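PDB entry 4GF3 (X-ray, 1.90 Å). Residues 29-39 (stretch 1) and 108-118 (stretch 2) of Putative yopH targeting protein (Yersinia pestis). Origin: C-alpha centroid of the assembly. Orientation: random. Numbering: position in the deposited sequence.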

# COMPACT_ATOMS: atom_id res chain seq x y z
N ALA A 29 2.41 -6.94 5.37
CA ALA A 29 3.37 -6.21 4.53
C ALA A 29 3.93 -7.08 3.39
O ALA A 29 4.10 -8.29 3.55
N VAL A 30 4.27 -6.41 2.30
CA VAL A 30 4.95 -6.97 1.22
C VAL A 30 6.22 -6.13 1.03
O VAL A 30 6.12 -4.89 0.93
N THR A 31 7.37 -6.81 0.87
CA THR A 31 8.62 -6.20 0.51
C THR A 31 8.84 -6.30 -1.00
O THR A 31 8.74 -7.40 -1.59
N ILE A 32 9.17 -5.15 -1.58
CA ILE A 32 9.32 -4.99 -3.00
C ILE A 32 10.75 -4.61 -3.39
O ILE A 32 11.28 -3.56 -2.97
N ASP A 33 11.33 -5.45 -4.22
CA ASP A 33 12.72 -5.30 -4.69
C ASP A 33 13.69 -5.11 -3.49
O ASP A 33 14.65 -4.29 -3.53
N LYS A 34 13.40 -5.91 -2.45
CA LYS A 34 14.18 -5.97 -1.22
C LYS A 34 14.13 -4.71 -0.40
O LYS A 34 14.54 -4.77 0.75
N ILE A 35 13.69 -3.57 -0.94
CA ILE A 35 13.81 -2.31 -0.20
C ILE A 35 12.51 -1.58 0.12
O ILE A 35 12.41 -0.93 1.15
N TRP A 36 11.52 -1.59 -0.77
CA TRP A 36 10.31 -0.92 -0.50
C TRP A 36 9.35 -1.85 0.25
O TRP A 36 9.27 -3.05 -0.01
N VAL A 37 8.51 -1.25 1.06
CA VAL A 37 7.52 -2.02 1.82
C VAL A 37 6.16 -1.37 1.71
O VAL A 37 5.97 -0.21 2.06
N VAL A 38 5.17 -2.14 1.22
CA VAL A 38 3.83 -1.72 1.18
C VAL A 38 3.17 -2.42 2.33
O VAL A 38 3.16 -3.64 2.46
N HIS A 39 2.56 -1.61 3.17
CA HIS A 39 1.83 -2.07 4.37
C HIS A 39 0.34 -2.11 4.10
O HIS A 39 -0.22 -1.26 3.39
N VAL A 108 -3.08 -1.19 -6.91
CA VAL A 108 -2.66 -0.23 -5.87
C VAL A 108 -1.20 -0.41 -5.51
O VAL A 108 -0.41 0.52 -5.47
N LEU A 109 -0.83 -1.66 -5.31
CA LEU A 109 0.55 -1.93 -4.93
C LEU A 109 1.54 -1.43 -6.01
O LEU A 109 2.56 -0.75 -5.75
N THR A 110 1.24 -1.78 -7.24
CA THR A 110 2.12 -1.38 -8.36
C THR A 110 2.09 0.15 -8.57
O THR A 110 3.08 0.74 -8.95
N SER A 111 0.97 0.78 -8.31
CA SER A 111 0.86 2.26 -8.44
C SER A 111 1.61 2.98 -7.33
O SER A 111 2.25 4.02 -7.56
N LEU A 112 1.55 2.41 -6.14
CA LEU A 112 2.30 2.95 -4.99
C LEU A 112 3.77 2.96 -5.32
O LEU A 112 4.46 3.99 -5.20
N VAL A 113 4.26 1.78 -5.77
CA VAL A 113 5.67 1.61 -6.14
C VAL A 113 6.05 2.56 -7.26
O VAL A 113 7.10 3.20 -7.23
N ASP A 114 5.20 2.67 -8.27
CA ASP A 114 5.50 3.57 -9.39
C ASP A 114 5.59 5.05 -8.96
O ASP A 114 6.42 5.81 -9.47
N LYS A 115 4.73 5.46 -8.05
CA LYS A 115 4.70 6.84 -7.52
C LYS A 115 5.96 7.12 -6.76
O LYS A 115 6.58 8.17 -6.99
N ALA A 116 6.38 6.15 -5.94
CA ALA A 116 7.62 6.25 -5.21
C ALA A 116 8.84 6.46 -6.12
O ALA A 116 9.64 7.37 -5.92
N VAL A 117 8.93 5.66 -7.17
CA VAL A 117 9.91 5.85 -8.22
C VAL A 117 9.76 7.24 -8.88
O VAL A 117 10.72 8.00 -8.87
N THR A 118 8.59 7.59 -9.41
CA THR A 118 8.38 8.90 -10.02
C THR A 118 8.76 10.08 -9.10
O THR A 118 9.29 11.07 -9.58

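Stretch 1 forms a β-hairpin whose two strands, residues 29-32 and 36-39, lie against the helix of stretch 2. The hairpin is held together by backbone hydrogen bonds, including Val30 N to Val38 O (3.0 Å) and Val38 N to Val30 O (2.9 Å), so Val30 and Val38 sit side by side. Alternation along the strands then selects the residues that meet the helix: Val30, Ile32, Trp36 and Val38 direct their CA-to-CB bonds toward it, whereas those of Val37 and His39 point away. From the helix, Leu109, Leu112 and Ala116 point toward the hairpin, and Val113 and Val117 reach it from sideways-directed CB atoms.

Apolar side-chain packing accounts for most of the contact, which buries 381 Å² in total. Leu109 (chi1 t, chi2 147°, between wells) touches three hairpin residues and thereby spans both strands. Its CD1 lies 4.1 Å from CG1 of Val30, its CD2 4.2 Å from CD1 of Ile32, and its CG 4.2 Å from CG2 of Val38. Val30 and Val38 both adopt the t rotamer. Val38 also meets the next turn of the helix, with its CG1 3.8 Å from CD1 of Leu112, which has chi1 m and chi2 t. Ile32 (chi1 m, chi2 123°, between wells) places CD1 3.8 Å from CG2 of Val113, so this one methyl group contacts residues a helical turn apart, Leu109 and Val113. Val113, in the t rotamer, contacts both strands as well: its CG1 approaches CD1 of Trp36 at 4.3 Å.

The aromatic contact lies farther along the helix. Trp36, with chi1 m and chi2 127°, has the largest area covered by the opposing stretch. Ala116 CB sits over one face of the indole, 4.2 Å from the centroid of the six-membered ring of Trp36 and 14° off the ring normal, a CH-π arrangement. The closest atoms of this pair are Trp36 CZ2 and Ala116 CB, 4.1 Å apart. Val117 (t) adds a looser, oblique contact, its CG2 4.4 Å from NE1 of Trp36.

No hydrogen bond crosses between the stretches, and polar side chains lie outside the apolar contact. Thr118 OG1 donates to Lys115 O at 2.9 Å within the helix, while the hydroxyls of Thr110 and Ser111 are hydrogen-bonded to residues just outside the stretches. Thr31, Asp33, Lys34 and His39 find polar partners elsewhere in the structure.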

# COMPACT_ATOMS: atom_id res chain seq x y z
CB ALA A 29 4.53 -5.63 5.40
CB VAL A 30 4.03 -6.95 -0.03
CG1 VAL A 30 4.79 -7.43 -1.25
CG2 VAL A 30 2.87 -7.90 0.21
CB THR A 31 9.80 -6.81 1.31
OG1 THR A 31 9.62 -6.47 2.70
CG2 THR A 31 11.13 -6.28 0.84
CB ILE A 32 8.32 -3.97 -3.56
CG1 ILE A 32 6.89 -4.45 -3.32
CG2 ILE A 32 8.61 -3.77 -5.05
CD1 ILE A 32 6.08 -3.47 -2.56
CB ASP A 33 12.83 -4.16 -5.71
CG ASP A 33 12.13 -4.51 -7.05
OD1 ASP A 33 12.01 -5.71 -7.36
OD2 ASP A 33 11.72 -3.54 -7.76
CB LYS A 34 15.68 -6.26 -1.49
CG LYS A 34 16.00 -7.36 -2.47
CD LYS A 34 15.55 -8.69 -1.94
CE LYS A 34 15.90 -9.80 -2.87
NZ LYS A 34 15.51 -11.04 -2.16
CB ILE A 35 14.84 -1.31 -0.82
CG1 ILE A 35 14.33 -0.68 -2.12
CG2 ILE A 35 16.25 -1.94 -0.96
CD1 ILE A 35 14.52 0.85 -2.19
CB TRP A 36 9.55 -0.53 -1.77
CG TRP A 36 10.19 0.38 -2.78
CD1 TRP A 36 10.33 0.11 -4.12
CD2 TRP A 36 10.61 1.74 -2.60
NE1 TRP A 36 10.85 1.20 -4.77
CE2 TRP A 36 11.05 2.21 -3.87
CE3 TRP A 36 10.72 2.58 -1.50
CZ2 TRP A 36 11.57 3.48 -4.07
CZ3 TRP A 36 11.25 3.84 -1.70
CH2 TRP A 36 11.68 4.28 -2.97
CB VAL A 37 7.95 -2.17 3.32
CG1 VAL A 37 6.91 -2.95 4.07
CG2 VAL A 37 9.28 -2.86 3.44
CB VAL A 38 3.13 -2.08 -0.15
CG1 VAL A 38 1.65 -1.87 -0.04
CG2 VAL A 38 3.60 -1.19 -1.31
CB HIS A 39 2.09 -1.09 5.51
CG HIS A 39 3.52 -1.02 5.91
ND1 HIS A 39 4.10 -1.95 6.74
CD2 HIS A 39 4.50 -0.14 5.57
CE1 HIS A 39 5.37 -1.64 6.91
NE2 HIS A 39 5.62 -0.56 6.19
CB VAL A 108 -3.56 -0.35 -4.60
CG1 VAL A 108 -3.02 0.45 -3.44
CG2 VAL A 108 -4.94 0.18 -4.94
CB LEU A 109 0.70 -3.42 -4.65
CG LEU A 109 2.13 -3.81 -4.20
CD1 LEU A 109 2.10 -4.96 -3.20
CD2 LEU A 109 3.00 -4.17 -5.38
CB THR A 110 1.83 -2.16 -9.66
OG1 THR A 110 0.45 -2.07 -10.01
CG2 THR A 110 2.14 -3.57 -9.48
CB SER A 111 -0.60 2.68 -8.44
OG SER A 111 -1.22 2.23 -9.63
CB LEU A 112 2.04 2.08 -3.74
CG LEU A 112 0.72 2.25 -3.02
CD1 LEU A 112 0.44 1.24 -1.92
CD2 LEU A 112 0.55 3.66 -2.45
CB VAL A 113 5.98 0.12 -6.48
CG1 VAL A 113 7.33 -0.02 -7.16
CG2 VAL A 113 5.91 -0.70 -5.18
CB ASP A 114 4.44 3.43 -10.50
CG ASP A 114 4.63 2.18 -11.40
OD1 ASP A 114 5.75 1.66 -11.56
OD2 ASP A 114 3.63 1.74 -12.00
CB LYS A 115 3.48 7.08 -6.63
CG LYS A 115 3.16 8.55 -6.27
CD LYS A 115 2.98 9.49 -7.46
CE LYS A 115 2.54 10.88 -7.04
NZ LYS A 115 2.23 11.79 -8.18
CB ALA A 116 7.75 5.03 -4.35
CB VAL A 117 9.83 4.69 -9.25
CG1 VAL A 117 10.72 5.00 -10.44
CG2 VAL A 117 10.19 3.36 -8.59
CB THR A 118 6.94 9.15 -10.57
OG1 THR A 118 6.02 9.41 -9.51
CG2 THR A 118 6.45 8.01 -11.46